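Local coordinates for soluble lytic murein transglycosylase (Escherichia coli, PDB 1QSA), which cleaves the glycosidic bond between N-acetylmuramic acid and N-acetylglucosamine in peptidoglycan, forming a 1,6-anhydro bond in the muramic acid residue, at residues Y38-Y43 with L68-T73; L172-A177 with A190-A195; W324-L329 with A336-I341; E365-K370 with L441-E446; M495-G500 with I527-S532. One frame throughout, in Å; residues are numbered along the deposited sequence.

Contact 1: Y38-Y43 with L68-T73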
# COMPACT_ATOMS: atom_id res chain seq x y z
N TYR A 38 5.92 9.59 30.55
CA TYR A 38 4.85 9.86 31.51
C TYR A 38 3.53 10.25 30.79
O TYR A 38 2.47 9.79 31.20
CB TYR A 38 5.27 10.94 32.51
CG TYR A 38 4.22 11.21 33.55
CD1 TYR A 38 3.99 10.31 34.60
CD2 TYR A 38 3.43 12.35 33.47
CE1 TYR A 38 2.98 10.54 35.54
CE2 TYR A 38 2.42 12.59 34.40
CZ TYR A 38 2.20 11.69 35.43
OH TYR A 38 1.18 11.95 36.31
N PRO A 39 3.58 11.04 29.70
CA PRO A 39 2.32 11.40 29.02
C PRO A 39 1.54 10.16 28.55
O PRO A 39 0.31 10.20 28.47
CB PRO A 39 2.79 12.25 27.83
CG PRO A 39 4.00 12.94 28.38
CD PRO A 39 4.71 11.81 29.13
N TYR A 40 2.24 9.08 28.20
CA TYR A 40 1.56 7.84 27.80
C TYR A 40 0.81 7.22 28.99
O TYR A 40 -0.26 6.62 28.81
CB TYR A 40 2.53 6.84 27.18
CG TYR A 40 2.94 7.20 25.77
CD1 TYR A 40 2.19 6.76 24.67
CD2 TYR A 40 4.07 7.98 25.52
CE1 TYR A 40 2.56 7.08 23.37
CE2 TYR A 40 4.46 8.30 24.21
CZ TYR A 40 3.69 7.84 23.14
OH TYR A 40 4.03 8.17 21.85
N LEU A 41 1.38 7.34 30.18
CA LEU A 41 0.73 6.84 31.40
C LEU A 41 -0.53 7.69 31.68
O LEU A 41 -1.57 7.16 32.09
CB LEU A 41 1.69 6.92 32.59
CG LEU A 41 2.91 6.00 32.55
CD1 LEU A 41 3.78 6.28 33.77
CD2 LEU A 41 2.47 4.54 32.52
N GLU A 42 -0.42 9.00 31.50
CA GLU A 42 -1.55 9.88 31.73
C GLU A 42 -2.67 9.55 30.75
O GLU A 42 -3.85 9.54 31.11
CB GLU A 42 -1.15 11.34 31.53
CG GLU A 42 -0.20 11.88 32.55
CD GLU A 42 0.12 13.34 32.31
OE1 GLU A 42 0.79 13.65 31.31
OE2 GLU A 42 -0.32 14.18 33.13
N TYR A 43 -2.29 9.27 29.50
CA TYR A 43 -3.25 8.93 28.47
C TYR A 43 -3.99 7.65 28.88
O TYR A 43 -5.21 7.57 28.75
CB TYR A 43 -2.55 8.74 27.12
CG TYR A 43 -3.46 8.19 26.03
CD1 TYR A 43 -4.30 9.04 25.30
CD2 TYR A 43 -3.51 6.82 25.76
CE1 TYR A 43 -5.17 8.53 24.32
CE2 TYR A 43 -4.37 6.30 24.79
CZ TYR A 43 -5.20 7.16 24.08
OH TYR A 43 -6.06 6.63 23.14
N LEU A 68 2.20 14.79 21.12
CA LEU A 68 2.00 13.40 21.53
C LEU A 68 0.95 12.78 20.59
O LEU A 68 -0.21 13.20 20.60
CB LEU A 68 1.51 13.36 22.97
CG LEU A 68 1.28 11.97 23.56
CD1 LEU A 68 2.62 11.26 23.73
CD2 LEU A 68 0.56 12.10 24.90
N PRO A 69 1.33 11.76 19.79
CA PRO A 69 0.34 11.16 18.89
C PRO A 69 -0.99 10.75 19.54
O PRO A 69 -2.05 11.09 19.02
CB PRO A 69 1.10 10.01 18.23
CG PRO A 69 2.52 10.53 18.20
CD PRO A 69 2.67 11.15 19.58
N PRO A 70 -0.97 10.03 20.69
CA PRO A 70 -2.28 9.68 21.26
C PRO A 70 -3.11 10.86 21.79
O PRO A 70 -4.33 10.74 21.94
CB PRO A 70 -1.94 8.66 22.35
CG PRO A 70 -0.51 8.94 22.68
CD PRO A 70 0.10 9.24 21.34
N ALA A 71 -2.48 12.00 22.09
CA ALA A 71 -3.24 13.16 22.53
C ALA A 71 -4.00 13.69 21.31
O ALA A 71 -5.13 14.18 21.42
CB ALA A 71 -2.34 14.25 23.11
N ARG A 72 -3.40 13.56 20.13
CA ARG A 72 -4.04 14.03 18.91
C ARG A 72 -5.22 13.15 18.54
O ARG A 72 -6.28 13.66 18.17
CB ARG A 72 -3.03 14.14 17.77
CG ARG A 72 -1.86 15.08 18.09
CD ARG A 72 -0.85 15.17 16.95
NE ARG A 72 -0.84 16.47 16.29
CZ ARG A 72 -1.76 16.89 15.42
NH1 ARG A 72 -2.79 16.12 15.08
NH2 ARG A 72 -1.65 18.10 14.88
N THR A 73 -5.08 11.84 18.71
CA THR A 73 -6.18 10.93 18.41
C THR A 73 -7.28 11.03 19.47
O THR A 73 -8.46 10.79 19.19
CB THR A 73 -5.72 9.46 18.27
OG1 THR A 73 -5.13 9.01 19.50
CG2 THR A 73 -4.73 9.30 17.12
O HOH W 1 -7.14 8.25 21.24
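The start of helix 38-48, carrying Tyr40 and Tyr43, and the start of helix 69-84, carrying Pro70, run in roughly the same direction, 30° apart, with their axes 10.3 Å from each other. Side chains bridge this wide gap. Pro70 packs against both tyrosines. Its CB stands over the centre of the Tyr43 ring, 3.7 Å from the centroid and 10° off the ring normal, in a CH-pi contact. Tyr43 CG, anti to the backbone N (chi1 172°), carries this ring across to Pro70. Pro70 CG meets Tyr40 CE1 at 3.7 Å, and here the two side chains cross at about a right angle. Leu68, at the N-cap position, divides its methyls. CD1 lies over one face of the Tyr40 ring, offset toward the rim, 3.5 Å from Tyr40 CE2. CD2 touches Pro39 CB at 3.7 Å. A water joins Tyr43 OH (2.7 Å) to Thr73 OG1 (2.8 Å). Tyr40 OH is hydrogen-bonded to Glu403. An alanine in place of Tyr40 would probably leave Leu68 CD1 and Pro70 CG without the ring they pack on, and Glu403 without its hydroxyl partner. The contact joins two helices of the alpha-superhelix near its N-terminal end. Helix 55-64 packs on Tyr43 and Leu68 through Phe61, helix 3-18 reaches Tyr40 through Tyr10, and helix 397-408 meets Tyr40, Leu68 and Pro69.

Contact 2: L172-A177 with A190-A195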
# COMPACT_ATOMS: atom_id res chain seq x y z
N LEU A 172 -23.84 -1.46 -0.71
CA LEU A 172 -24.31 -0.09 -0.51
C LEU A 172 -25.25 0.32 -1.66
O LEU A 172 -26.25 0.98 -1.43
CB LEU A 172 -23.13 0.89 -0.40
CG LEU A 172 -23.46 2.38 -0.24
CD1 LEU A 172 -24.37 2.62 0.97
CD2 LEU A 172 -22.17 3.19 -0.14
N VAL A 173 -24.93 -0.09 -2.88
CA VAL A 173 -25.80 0.22 -4.01
C VAL A 173 -27.22 -0.28 -3.72
O VAL A 173 -28.20 0.46 -3.89
CB VAL A 173 -25.30 -0.44 -5.34
CG1 VAL A 173 -26.34 -0.25 -6.46
CG2 VAL A 173 -23.99 0.22 -5.77
N THR A 174 -27.30 -1.51 -3.23
CA THR A 174 -28.56 -2.14 -2.91
C THR A 174 -29.29 -1.45 -1.76
O THR A 174 -30.50 -1.23 -1.85
CB THR A 174 -28.35 -3.64 -2.67
OG1 THR A 174 -28.14 -4.27 -3.95
CG2 THR A 174 -29.55 -4.27 -1.98
N VAL A 175 -28.58 -1.10 -0.69
CA VAL A 175 -29.21 -0.41 0.44
C VAL A 175 -29.78 0.95 -0.01
O VAL A 175 -30.92 1.29 0.33
CB VAL A 175 -28.21 -0.19 1.62
CG1 VAL A 175 -28.79 0.77 2.68
CG2 VAL A 175 -27.91 -1.52 2.28
N LEU A 176 -29.01 1.69 -0.80
CA LEU A 176 -29.44 3.00 -1.28
C LEU A 176 -30.66 2.88 -2.20
O LEU A 176 -31.64 3.61 -2.03
CB LEU A 176 -28.28 3.71 -2.01
CG LEU A 176 -27.10 4.16 -1.13
CD1 LEU A 176 -26.00 4.74 -1.98
CD2 LEU A 176 -27.56 5.20 -0.10
N ALA A 177 -30.62 1.93 -3.13
CA ALA A 177 -31.74 1.73 -4.05
C ALA A 177 -32.98 1.23 -3.32
O ALA A 177 -34.11 1.53 -3.72
CB ALA A 177 -31.35 0.78 -5.19
N ALA A 190 -34.40 -2.40 -10.78
CA ALA A 190 -33.42 -2.72 -11.82
C ALA A 190 -32.00 -2.55 -11.27
O ALA A 190 -31.13 -3.38 -11.52
CB ALA A 190 -33.63 -1.85 -13.06
N ILE A 191 -31.79 -1.49 -10.49
CA ILE A 191 -30.47 -1.23 -9.90
C ILE A 191 -30.12 -2.33 -8.89
O ILE A 191 -28.99 -2.83 -8.89
CB ILE A 191 -30.44 0.15 -9.20
CG1 ILE A 191 -30.49 1.25 -10.26
CG2 ILE A 191 -29.16 0.28 -8.35
CD1 ILE A 191 -30.77 2.65 -9.72
N ILE A 192 -31.07 -2.70 -8.05
CA ILE A 192 -30.85 -3.75 -7.06
C ILE A 192 -30.50 -5.06 -7.79
O ILE A 192 -29.58 -5.77 -7.39
CB ILE A 192 -32.09 -3.94 -6.15
CG1 ILE A 192 -32.28 -2.71 -5.27
CG2 ILE A 192 -31.92 -5.17 -5.25
CD1 ILE A 192 -33.64 -2.65 -4.58
N SER A 193 -31.19 -5.33 -8.90
CA SER A 193 -30.92 -6.54 -9.67
C SER A 193 -29.52 -6.52 -10.28
O SER A 193 -28.86 -7.56 -10.34
CB SER A 193 -31.97 -6.73 -10.78
OG SER A 193 -33.24 -7.03 -10.22
N LEU A 194 -29.07 -5.34 -10.70
CA LEU A 194 -27.75 -5.17 -11.31
C LEU A 194 -26.64 -5.38 -10.27
O LEU A 194 -25.62 -6.02 -10.55
CB LEU A 194 -27.65 -3.77 -11.94
CG LEU A 194 -26.48 -3.51 -12.90
CD1 LEU A 194 -26.69 -4.28 -14.20
CD2 LEU A 194 -26.36 -2.02 -13.19
N ALA A 195 -26.83 -4.83 -9.07
CA ALA A 195 -25.86 -4.97 -7.98
C ALA A 195 -25.82 -6.43 -7.51
O ALA A 195 -24.76 -6.93 -7.09
CB ALA A 195 -26.25 -4.05 -6.81
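Ile192 lies against Thr174 and Ala177 where two successive helices, 170-178 and 185-196, form an antiparallel helical hairpin of the alpha-superhelix. The local axes are 8.7 Å apart, and their N-to-C directions are 165° apart. Ile192 has the largest buried area. Its CG1, beside the backbone N (chi1 -68°), rests on Ala177 CB at 3.6 Å. Its other branch, CG2, reaches Thr174 CG2 at 4.1 Å, and the two side chains cross at about a right angle. Thr174 also presses OG1 against Ala195 CB at 3.4 Å. That hydroxyl has a weak hydrogen bond to Thr170 O, one turn back in its own helix. Ala177, with only a methyl, fits between Ile191 and Ile192. Helix 154-166 packs behind Val173, while helices 201-207 and 212-228 pack on Ile191. No hydrogen bond links the two segments, so the joint is held by packing, mostly apolar. Val173 CG1 and Ile191 CG2 are 3.4 Å apart, closer than usual van der Waals contact for two carbons.

Contact 3: W324-L329 with A336-I341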
# COMPACT_ATOMS: atom_id res chain seq x y z
N TRP A 324 13.51 -1.09 -23.48
CA TRP A 324 13.05 -1.98 -24.55
C TRP A 324 13.19 -1.36 -25.93
O TRP A 324 13.35 -2.08 -26.93
CB TRP A 324 11.67 -2.56 -24.24
CG TRP A 324 11.77 -3.60 -23.13
CD1 TRP A 324 11.36 -3.45 -21.82
CD2 TRP A 324 12.43 -4.88 -23.20
NE1 TRP A 324 11.74 -4.55 -21.08
CE2 TRP A 324 12.40 -5.44 -21.89
CE3 TRP A 324 13.05 -5.60 -24.24
CZ2 TRP A 324 12.96 -6.69 -21.59
CZ3 TRP A 324 13.61 -6.85 -23.94
CH2 TRP A 324 13.56 -7.38 -22.62
N GLN A 325 13.22 -0.03 -25.99
CA GLN A 325 13.44 0.65 -27.27
C GLN A 325 14.90 0.39 -27.65
O GLN A 325 15.22 0.10 -28.81
CB GLN A 325 13.20 2.15 -27.14
CG GLN A 325 13.41 2.92 -28.44
CD GLN A 325 12.45 2.49 -29.54
OE1 GLN A 325 12.71 1.54 -30.27
NE2 GLN A 325 11.33 3.20 -29.65
N ALA A 326 15.79 0.49 -26.66
CA ALA A 326 17.21 0.24 -26.85
C ALA A 326 17.41 -1.21 -27.29
O ALA A 326 18.22 -1.49 -28.17
CB ALA A 326 17.97 0.52 -25.57
N ASP A 327 16.67 -2.13 -26.67
CA ASP A 327 16.76 -3.56 -27.00
C ASP A 327 16.42 -3.80 -28.49
O ASP A 327 17.11 -4.54 -29.18
CB ASP A 327 15.83 -4.37 -26.10
CG ASP A 327 15.94 -5.87 -26.35
OD1 ASP A 327 16.87 -6.51 -25.81
OD2 ASP A 327 15.09 -6.39 -27.09
N LEU A 328 15.36 -3.15 -28.96
CA LEU A 328 14.94 -3.27 -30.36
C LEU A 328 16.00 -2.68 -31.30
O LEU A 328 16.36 -3.29 -32.31
CB LEU A 328 13.63 -2.53 -30.59
CG LEU A 328 12.35 -3.13 -30.00
CD1 LEU A 328 11.22 -2.12 -30.16
CD2 LEU A 328 12.03 -4.46 -30.69
N LEU A 329 16.53 -1.51 -30.94
CA LEU A 329 17.55 -0.83 -31.74
C LEU A 329 18.83 -1.65 -31.84
O LEU A 329 19.47 -1.69 -32.89
CB LEU A 329 17.87 0.55 -31.15
CG LEU A 329 16.80 1.62 -31.37
CD1 LEU A 329 17.10 2.83 -30.47
CD2 LEU A 329 16.74 2.03 -32.85
N ALA A 336 24.91 2.87 -31.89
CA ALA A 336 25.06 4.18 -31.25
C ALA A 336 23.79 4.70 -30.59
O ALA A 336 23.83 5.18 -29.44
CB ALA A 336 25.61 5.20 -32.25
N GLU A 337 22.67 4.65 -31.31
CA GLU A 337 21.39 5.13 -30.80
C GLU A 337 20.97 4.33 -29.56
O GLU A 337 20.52 4.91 -28.56
CB GLU A 337 20.31 5.01 -31.88
CG GLU A 337 19.06 5.84 -31.57
CD GLU A 337 17.97 5.74 -32.62
OE1 GLU A 337 18.27 5.39 -33.79
OE2 GLU A 337 16.80 6.02 -32.28
N ALA A 338 21.11 3.01 -29.63
CA ALA A 338 20.74 2.16 -28.51
C ALA A 338 21.61 2.40 -27.28
O ALA A 338 21.10 2.54 -26.16
CB ALA A 338 20.81 0.68 -28.92
N LYS A 339 22.93 2.46 -27.49
CA LYS A 339 23.84 2.64 -26.37
C LYS A 339 23.79 4.01 -25.72
O LYS A 339 24.12 4.15 -24.55
CB LYS A 339 25.26 2.18 -26.74
CG LYS A 339 25.32 0.65 -26.88
CD LYS A 339 26.70 0.10 -27.16
CE LYS A 339 26.62 -1.42 -27.43
NZ LYS A 339 27.94 -1.99 -27.79
N GLU A 340 23.31 5.01 -26.46
CA GLU A 340 23.16 6.34 -25.88
C GLU A 340 21.98 6.26 -24.90
O GLU A 340 22.04 6.84 -23.80
CB GLU A 340 22.93 7.39 -26.96
CG GLU A 340 22.72 8.81 -26.41
CD GLU A 340 23.82 9.30 -25.46
OE1 GLU A 340 25.01 8.98 -25.68
OE2 GLU A 340 23.48 10.01 -24.48
N ILE A 341 20.94 5.52 -25.27
CA ILE A 341 19.78 5.36 -24.39
C ILE A 341 20.21 4.64 -23.12
O ILE A 341 19.87 5.05 -22.01
CB ILE A 341 18.62 4.55 -25.05
CG1 ILE A 341 18.00 5.35 -26.20
CG2 ILE A 341 17.53 4.21 -23.98
CD1 ILE A 341 16.96 4.56 -27.01
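Ala326 and Ala338 mark the close approach of two antiparallel helices, with CA atoms 4.3 Å apart, local axes 8.2 Å apart and an angle of 156° between their directions. Small residues on each side allow the backbones to come this near. Ala338 CB sits 3.5 Å from Ala326 O and 3.7 Å from Leu329 CB, so it is set against the backbone of the facing helix. Ala326 CB in turn meets Ile341 CG2 at 4.0 Å. Leu329 has the largest buried area. Its CG, anti to the carbonyl carbon (chi1 -74°), carries both methyls to the facing helix. CD1 touches Ile341 CD1 at 3.9 Å, and both methyls lie beside the carboxylate of Glu337, with CD1 3.7 Å from OE2. The extended Glu337 chain crosses Leu329 at about a right angle, and this meeting is van der Waals packing only. No hydrogen bond crosses between the segments. The hairpin joins helix 319-331 to helix 335-346 through a short turn. Asp327, pointing away from the partner, makes salt bridges to Arg301 and Arg359. Leu328 packs on helix 301-310, and Trp324 packs on helix 572-578.

Contact 4: E365-K370 with L441-E446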
# COMPACT_ATOMS: atom_id res chain seq x y z
N GLU A 365 27.33 2.76 -11.55
CA GLU A 365 27.81 3.72 -10.57
C GLU A 365 26.70 4.14 -9.61
O GLU A 365 25.71 4.74 -10.03
CB GLU A 365 28.39 4.95 -11.25
CG GLU A 365 29.69 4.70 -12.00
CD GLU A 365 30.28 5.96 -12.61
OE1 GLU A 365 29.49 6.83 -13.07
OE2 GLU A 365 31.52 6.08 -12.65
N LEU A 366 26.86 3.79 -8.35
CA LEU A 366 25.88 4.16 -7.34
C LEU A 366 26.09 5.60 -6.93
O LEU A 366 27.20 6.00 -6.61
CB LEU A 366 26.03 3.28 -6.09
CG LEU A 366 25.51 1.85 -6.09
CD1 LEU A 366 25.64 1.29 -4.70
CD2 LEU A 366 24.05 1.87 -6.48
N LYS A 367 25.03 6.39 -6.99
CA LYS A 367 25.11 7.78 -6.56
C LYS A 367 24.73 7.74 -5.08
O LYS A 367 23.64 7.30 -4.73
CB LYS A 367 24.15 8.67 -7.33
CG LYS A 367 24.08 10.09 -6.78
CD LYS A 367 23.27 11.02 -7.66
CE LYS A 367 23.09 12.38 -7.01
NZ LYS A 367 24.38 13.02 -6.63
N ILE A 368 25.67 8.12 -4.22
CA ILE A 368 25.40 8.13 -2.78
C ILE A 368 25.59 9.52 -2.17
O ILE A 368 26.73 9.98 -2.04
CB ILE A 368 26.30 7.12 -2.02
CG1 ILE A 368 26.15 5.72 -2.63
CG2 ILE A 368 25.92 7.06 -0.53
CD1 ILE A 368 27.08 4.68 -2.05
N ASP A 369 24.49 10.21 -1.90
CA ASP A 369 24.52 11.54 -1.27
C ASP A 369 24.69 11.29 0.22
O ASP A 369 24.05 10.40 0.78
CB ASP A 369 23.20 12.28 -1.48
CG ASP A 369 22.97 12.70 -2.92
OD1 ASP A 369 23.87 12.50 -3.76
OD2 ASP A 369 21.89 13.25 -3.19
N LYS A 370 25.55 12.08 0.87
CA LYS A 370 25.78 11.92 2.29
C LYS A 370 24.96 12.90 3.12
O LYS A 370 24.67 14.00 2.68
CB LYS A 370 27.26 12.13 2.62
CG LYS A 370 28.20 11.10 2.01
CD LYS A 370 29.64 11.47 2.36
CE LYS A 370 30.65 10.60 1.62
NZ LYS A 370 32.05 10.98 1.94
N LEU A 441 14.66 11.51 0.15
CA LEU A 441 16.12 11.48 0.05
C LEU A 441 16.51 10.19 -0.66
O LEU A 441 17.24 9.35 -0.13
CB LEU A 441 16.72 11.49 1.47
CG LEU A 441 16.22 12.62 2.40
CD1 LEU A 441 16.73 12.39 3.83
CD2 LEU A 441 16.69 13.96 1.87
N TRP A 442 16.06 10.07 -1.91
CA TRP A 442 16.26 8.85 -2.68
C TRP A 442 17.69 8.45 -2.97
O TRP A 442 17.97 7.27 -3.21
CB TRP A 442 15.44 8.90 -3.97
CG TRP A 442 13.97 9.26 -3.78
CD1 TRP A 442 13.25 10.15 -4.53
CD2 TRP A 442 13.06 8.74 -2.80
NE1 TRP A 442 11.95 10.22 -4.08
CE2 TRP A 442 11.81 9.36 -3.02
CE3 TRP A 442 13.18 7.82 -1.75
CZ2 TRP A 442 10.68 9.09 -2.24
CZ3 TRP A 442 12.06 7.54 -0.97
CH2 TRP A 442 10.83 8.17 -1.22
N ASP A 443 18.60 9.42 -2.98
CA ASP A 443 20.00 9.13 -3.25
C ASP A 443 20.85 8.97 -1.98
O ASP A 443 22.05 8.72 -2.08
CB ASP A 443 20.61 10.18 -4.19
CG ASP A 443 19.99 10.15 -5.58
OD1 ASP A 443 19.89 9.05 -6.17
OD2 ASP A 443 19.61 11.22 -6.09
N HIS A 444 20.24 9.10 -0.80
CA HIS A 444 20.96 8.89 0.46
C HIS A 444 20.89 7.38 0.73
O HIS A 444 20.29 6.91 1.71
CB HIS A 444 20.30 9.65 1.61
CG HIS A 444 20.63 11.11 1.64
ND1 HIS A 444 20.25 11.98 0.63
CD2 HIS A 444 21.31 11.85 2.54
CE1 HIS A 444 20.69 13.20 0.92
NE2 HIS A 444 21.33 13.14 2.07
N LEU A 445 21.55 6.61 -0.13
CA LEU A 445 21.50 5.16 -0.05
C LEU A 445 21.89 4.48 1.25
O LEU A 445 21.28 3.47 1.61
CB LEU A 445 22.24 4.52 -1.24
CG LEU A 445 21.75 4.92 -2.64
CD1 LEU A 445 22.53 4.13 -3.70
CD2 LEU A 445 20.25 4.67 -2.77
N GLU A 446 22.89 5.00 1.95
CA GLU A 446 23.33 4.36 3.19
C GLU A 446 22.22 4.33 4.24
O GLU A 446 22.04 3.32 4.92
CB GLU A 446 24.59 5.04 3.76
CG GLU A 446 25.25 4.15 4.79
CD GLU A 446 26.58 4.65 5.29
OE1 GLU A 446 26.86 5.86 5.20
OE2 GLU A 446 27.36 3.80 5.80
O HOH W 2 21.28 6.67 -5.89
O HOH W 3 23.79 8.06 2.20
O HOH W 4 20.60 13.64 -5.48
O HOH W 5 22.10 15.62 3.24
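Asp369 meets Asp443 through the one direct hydrogen bond between the segments. Asp369 N donates to Asp443 O at 2.9 Å with an N-H...O angle of 161°, from 43° out of the carbonyl plane. The same oxygen takes a weak bond from Leu445 N. Around His444 the contacts are CH-pi and CA-H...O. Asp369 CB makes a CH-pi contact over the ring face, 3.9 Å from the centroid. Asp369 O lies over a face toward the rim, 3.5 Å above the ring plane, and also receives a CA-H...O contact from His444. Water joins His444 NE2 (2.8 Å) to Lys370 O. An alanine at His444 would probably leave that water without one of its anchors and Asp369 CB without the ring face it covers. Charges form another group. Lys367 NZ bridges to the syn lone pair of Asp369 OD1 at 3.0 Å. Asp369 OD2 and Asp443 OD2 are 4.2 Å apart, and a water donating to both probably eases their repulsion; Asp443 is also paired with Arg349. In the apolar part, next to helix 582-601, Leu445 CD1 packs on Leu366 CD2 (3.9 Å) and on Ile368 CG1. The long loop before helix 378-381 is thus fastened to a type I turn, Leu441 to His444, overlapped by an inverse gamma turn centred on His444, the N-cap residue of helix 445-448.

Contact 5: M495-G500 with I527-S532. With SO4 (sulfate ion), chain J.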
# COMPACT_ATOMS: atom_id res chain seq x y z
N MET A 495 10.04 -10.01 7.80
CA MET A 495 9.89 -10.63 6.49
C MET A 495 8.43 -10.86 6.10
O MET A 495 8.13 -11.57 5.13
CB MET A 495 10.73 -11.91 6.42
CG MET A 495 12.22 -11.59 6.63
SD MET A 495 13.32 -12.99 6.48
CE MET A 495 13.26 -13.27 4.69
N GLN A 496 7.53 -10.18 6.83
CA GLN A 496 6.09 -10.21 6.57
C GLN A 496 5.56 -11.61 6.31
O GLN A 496 4.97 -11.91 5.26
CB GLN A 496 5.76 -9.24 5.43
CG GLN A 496 5.86 -7.76 5.85
CD GLN A 496 4.73 -7.37 6.78
OE1 GLN A 496 3.61 -7.11 6.33
NE2 GLN A 496 4.99 -7.38 8.07
N ILE A 497 5.79 -12.46 7.31
CA ILE A 497 5.41 -13.86 7.27
C ILE A 497 3.95 -14.06 7.68
O ILE A 497 3.52 -13.57 8.73
CB ILE A 497 6.31 -14.66 8.22
CG1 ILE A 497 7.79 -14.49 7.82
CG2 ILE A 497 5.99 -16.15 8.12
CD1 ILE A 497 8.76 -15.05 8.86
N MET A 498 3.19 -14.76 6.83
CA MET A 498 1.79 -15.07 7.12
C MET A 498 1.77 -16.24 8.11
O MET A 498 2.64 -17.11 8.07
CB MET A 498 1.05 -15.45 5.83
CG MET A 498 0.79 -14.28 4.87
SD MET A 498 -0.43 -13.13 5.51
CE MET A 498 -1.96 -14.09 5.28
N PRO A 499 0.79 -16.27 9.03
CA PRO A 499 0.69 -17.35 10.03
C PRO A 499 0.68 -18.73 9.38
O PRO A 499 1.36 -19.64 9.85
CB PRO A 499 -0.63 -17.04 10.74
CG PRO A 499 -0.68 -15.53 10.68
CD PRO A 499 -0.24 -15.23 9.27
N GLY A 500 -0.05 -18.88 8.28
CA GLY A 500 -0.12 -20.17 7.59
C GLY A 500 1.24 -20.59 7.05
O GLY A 500 1.65 -21.75 7.19
N ILE A 527 13.38 -13.89 11.39
CA ILE A 527 14.49 -14.17 10.48
C ILE A 527 14.71 -15.67 10.31
O ILE A 527 14.96 -16.15 9.21
CB ILE A 527 15.79 -13.43 10.94
CG1 ILE A 527 15.61 -11.92 10.75
CG2 ILE A 527 17.01 -13.90 10.16
CD1 ILE A 527 16.65 -11.06 11.48
N ASN A 528 14.57 -16.43 11.39
CA ASN A 528 14.71 -17.89 11.35
C ASN A 528 13.68 -18.51 10.38
O ASN A 528 14.03 -19.17 9.39
CB ASN A 528 14.51 -18.43 12.78
CG ASN A 528 14.69 -19.94 12.89
OD1 ASN A 528 15.20 -20.59 11.98
ND2 ASN A 528 14.27 -20.50 14.02
N ILE A 529 12.39 -18.23 10.63
CA ILE A 529 11.33 -18.80 9.80
C ILE A 529 11.29 -18.23 8.38
O ILE A 529 11.08 -18.97 7.41
CB ILE A 529 9.96 -18.64 10.51
CG1 ILE A 529 10.00 -19.43 11.82
CG2 ILE A 529 8.81 -19.14 9.60
CD1 ILE A 529 8.78 -19.25 12.71
N GLY A 530 11.59 -16.94 8.27
CA GLY A 530 11.57 -16.29 6.96
C GLY A 530 12.71 -16.74 6.07
O GLY A 530 12.50 -17.02 4.88
N THR A 531 13.92 -16.82 6.61
CA THR A 531 15.06 -17.29 5.80
C THR A 531 14.84 -18.75 5.39
O THR A 531 15.26 -19.18 4.32
CB THR A 531 16.43 -17.18 6.51
OG1 THR A 531 16.43 -17.91 7.75
CG2 THR A 531 16.82 -15.72 6.74
N SER A 532 14.17 -19.52 6.24
CA SER A 532 13.85 -20.91 5.93
C SER A 532 12.89 -20.99 4.73
O SER A 532 13.18 -21.69 3.76
CB SER A 532 13.28 -21.65 7.14
OG SER A 532 14.32 -21.92 8.07
S SO4 J . -3.30 -17.53 6.97
O1 SO4 J . -4.01 -16.61 7.88
O2 SO4 J . -1.86 -17.23 6.98
O3 SO4 J . -3.54 -18.93 7.38
O4 SO4 J . -3.81 -17.33 5.59
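Ile527 O is gripped twice by Thr531, one turn on in the helix that faces Met495. Thr531 N binds it at 2.9 Å and Thr531 OG1 at 2.7 Å, the hydroxyl donating from a direction tilted 21° from the carbonyl plane. This helix, 523-540, belongs to the lysozyme-like SLT domain. It is met by the chain leading into helix 499-509. Gly530 is the meeting point. Met495 lays SD 3.8 Å from Gly530 CA, and its CE, turned by the bend at chi3 (72°), packs on Gly530 C and O. Ile497 CD1 touches Gly530 N at 3.5 Å and reaches on to Ile529 CB at 4.1 Å. A beta carbon on Gly530 would lie only 2.5 Å from Met495 SD, so the bare helix face is what lets the sulfur come so near. Gln496 and Ile497 form a G1 beta bulge. Met495 O is bonded to Tyr552 and Met495 N to Asn526. The Met495 side chain comes within about 5 Å of that of Glu478, the predicted active-site residue, so the contact lies next to the probable catalytic site. Beyond it, Met498 is the N-cap of helix 499-509. There a sulfate ion, probably from the crystallisation liquor, is bound: Gly500 N donates to its O2 at 2.8 Å, with an angle of 157° at the hydrogen.

Overall arrangement
Contacts 1, 2 and 3 each join helices, and they lie far apart, with centres 44 to 57 Å from one another. Contacts 2 and 3 are antiparallel hairpins of consecutive helices, partly buried and mostly apolar across the joint, with no hydrogen bond between the segments. Contact 1 brings together two near-parallel helices at the surface and relies on aromatic rings and prolines. Contact 4, also at the surface, is largely polar and hydrated, with loop and turn backbone rather than helix faces. Contact 5 is the fully buried one, apolar around a glycine, and lies in the SLT domain. No two contacts share a helix or touch each other; contacts 3 and 4 come nearest, with about 13 Å between nearest atoms.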